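Local coordinates for two-domain protein containing predicted PHP-like metal-dependent phosphoesterase (Bacteroides vulgatus ATCC 8482, PDB 3E38), which is a predicted zinc-dependent phosphoesterase of the PHP family, possibly acting as a nuclease, with an Ig-like domain following the metal-binding one, at residues B[135-140]-B[165-170]. Sequence-based numbering, arbitrary orientation.
Sequences WNHPGW and GIEVAN. With ZN (zinc ion), chain H.
Trp135 and Ile166 pair as neighbours in parallel strands. Trp135 N donates to Gly165 O at 3.0 Å, and Glu167 N donates to Trp135 O at 2.9 Å in a nearly straight bond. Beyond Trp135 the Glu167 carboxylate also holds the 135-140 segment. Glu167, its chain extended beyond CG (chi2 -175°), reaches the backbone of His137. Glu167 OE1 accepts a hydrogen bond from His137 N on the anti side at 2.9 Å. Asn170 ND2 donates to Glu167 OE1 on the syn side at 2.7 Å, from the opposite face of the carboxylate. Glu167 OE2 is hydrogen-bonded to Thr192 OG1 and His24 ND1, so both oxygens are gripped. An alanine here would probably leave His137 N without this acceptor, cost Asn170, Thr192 and His24 a partner, and let the His137 backbone shift. Ile166 CG2 touches Pro138 CG at 3.6 Å, while Pro138 CB sits over one face of the Trp135 ring, toward its rim. His137 NE2 binds a zinc ion at 2.2 Å, with Glu93 and His102 as further ligands. Asn170 ND2 lies at the imidazole edge and is hydrogen-bonded to Asp194, a ligand of another zinc. This is a zinc-binding loop after a strand, backed by second-shell Glu167 and Asn170, in the three-zinc site of a PHP-like domain.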
loop_
_atom_site.group_PDB
_atom_site.type_symbol
_atom_site.label_atom_id
_atom_site.label_comp_id
_atom_site.label_asym_id
_atom_site.label_seq_id
_atom_site.Cartn_x
_atom_site.Cartn_y
_atom_site.Cartn_z
ATOM N N TRP B 135 2.859 24.490 26.295
ATOM C CA TRP B 135 1.599 24.936 25.703
ATOM C C TRP B 135 1.193 24.034 24.509
ATOM O O TRP B 135 1.946 23.842 23.537
ATOM C CB TRP B 135 1.735 26.407 25.318
ATOM C CG TRP B 135 0.524 27.043 24.792
ATOM C CD1 TRP B 135 -0.759 26.602 24.899
ATOM C CD2 TRP B 135 0.458 28.335 24.173
ATOM N NE1 TRP B 135 -1.623 27.511 24.334
ATOM C CE2 TRP B 135 -0.898 28.589 23.887
ATOM C CE3 TRP B 135 1.413 29.286 23.828
ATOM C CZ2 TRP B 135 -1.321 29.757 23.250
ATOM C CZ3 TRP B 135 1.001 30.453 23.226
ATOM C CH2 TRP B 135 -0.361 30.676 22.931
ATOM N N ASN B 136 -0.012 23.470 24.622
ATOM C CA ASN B 136 -0.585 22.634 23.566
ATOM C C ASN B 136 -1.383 23.410 22.510
ATOM O O ASN B 136 -2.117 24.337 22.804
ATOM C CB ASN B 136 -1.509 21.538 24.132
ATOM C CG ASN B 136 -0.846 20.671 25.159
ATOM O OD1 ASN B 136 0.366 20.487 25.150
ATOM N ND2 ASN B 136 -1.643 20.140 26.069
ATOM N N HIS B 137 -1.237 22.952 21.268
ATOM C CA HIS B 137 -1.979 23.479 20.130
ATOM C C HIS B 137 -2.388 24.935 20.284
ATOM O O HIS B 137 -3.554 25.245 20.354
ATOM C CB HIS B 137 -3.219 22.609 19.841
ATOM C CG HIS B 137 -3.996 22.184 21.051
ATOM N ND1 HIS B 137 -4.795 23.045 21.773
ATOM C CD2 HIS B 137 -4.149 20.961 21.620
ATOM C CE1 HIS B 137 -5.375 22.378 22.751
ATOM N NE2 HIS B 137 -4.983 21.120 22.693
ATOM N N PRO B 138 -1.413 25.830 20.343
ATOM C CA PRO B 138 -1.777 27.232 20.468
ATOM C C PRO B 138 -2.748 27.655 19.370
ATOM O O PRO B 138 -3.692 28.406 19.594
ATOM C CB PRO B 138 -0.416 27.961 20.344
ATOM C CG PRO B 138 0.618 26.885 19.943
ATOM C CD PRO B 138 0.040 25.594 20.391
ATOM N N GLY B 139 -2.547 27.057 18.209
ATOM C CA GLY B 139 -3.286 27.394 16.993
ATOM C C GLY B 139 -4.629 26.729 16.766
ATOM O O GLY B 139 -5.363 27.099 15.852
ATOM N N TRP B 140 -4.959 25.762 17.601
ATOM C CA TRP B 140 -6.237 25.038 17.457
ATOM C C TRP B 140 -7.323 26.074 17.275
ATOM O O TRP B 140 -7.527 26.935 18.145
ATOM C CB TRP B 140 -6.491 24.224 18.695
ATOM C CG TRP B 140 -7.688 23.332 18.692
ATOM C CD1 TRP B 140 -8.179 22.588 17.647
ATOM C CD2 TRP B 140 -8.452 22.959 19.844
ATOM N NE1 TRP B 140 -9.245 21.819 18.074
ATOM C CE2 TRP B 140 -9.424 22.020 19.419
ATOM C CE3 TRP B 140 -8.418 23.342 21.199
ATOM C CZ2 TRP B 140 -10.355 21.461 20.302
ATOM C CZ3 TRP B 140 -9.345 22.802 22.062
ATOM C CH2 TRP B 140 -10.294 21.855 21.618
ATOM N N GLY B 165 8.113 24.868 26.860
ATOM C CA GLY B 165 7.979 24.598 25.444
ATOM C C GLY B 165 6.614 24.906 24.936
ATOM O O GLY B 165 5.715 25.316 25.687
ATOM N N ILE B 166 6.501 24.762 23.631
ATOM C CA ILE B 166 5.237 24.946 22.919
ATOM C C ILE B 166 5.184 23.952 21.815
ATOM O O ILE B 166 6.202 23.672 21.202
ATOM C CB ILE B 166 5.134 26.311 22.254
ATOM C CG1 ILE B 166 5.512 27.399 23.231
ATOM C CG2 ILE B 166 3.720 26.567 21.688
ATOM C CD1 ILE B 166 5.437 28.791 22.592
ATOM N N GLU B 167 4.005 23.378 21.618
ATOM C CA GLU B 167 3.758 22.500 20.483
ATOM C C GLU B 167 3.755 23.341 19.221
ATOM O O GLU B 167 3.012 24.344 19.106
ATOM C CB GLU B 167 2.436 21.771 20.621
ATOM C CG GLU B 167 2.487 20.651 21.626
ATOM C CD GLU B 167 1.182 19.832 21.665
ATOM O OE1 GLU B 167 0.137 20.389 21.237
ATOM O OE2 GLU B 167 1.201 18.669 22.162
ATOM N N VAL B 168 4.659 22.986 18.314
ATOM C CA VAL B 168 4.801 23.687 16.997
ATOM C C VAL B 168 4.051 22.884 15.947
ATOM O O VAL B 168 3.794 23.324 14.814
ATOM C CB VAL B 168 6.272 23.929 16.551
ATOM C CG1 VAL B 168 6.915 25.049 17.428
ATOM C CG2 VAL B 168 7.096 22.591 16.500
ATOM N N ALA B 169 3.678 21.697 16.386
ATOM C CA ALA B 169 2.942 20.764 15.558
ATOM C C ALA B 169 2.210 19.723 16.401
ATOM O O ALA B 169 2.793 19.083 17.241
ATOM C CB ALA B 169 3.872 20.125 14.551
ATOM N N ASN B 170 0.903 19.622 16.153
ATOM C CA ASN B 170 -0.033 18.700 16.840
ATOM C C ASN B 170 -0.881 17.928 15.836
ATOM O O ASN B 170 -1.714 18.480 15.127
ATOM C CB ASN B 170 -0.938 19.494 17.804
ATOM C CG ASN B 170 -1.789 18.611 18.715
ATOM O OD1 ASN B 170 -2.585 17.839 18.232
ATOM N ND2 ASN B 170 -1.661 18.780 20.047
HETATM ZN ZN ZN H . -5.878 19.849 24.260
HETATM O O HOH W 1 -4.849 18.490 23.651
#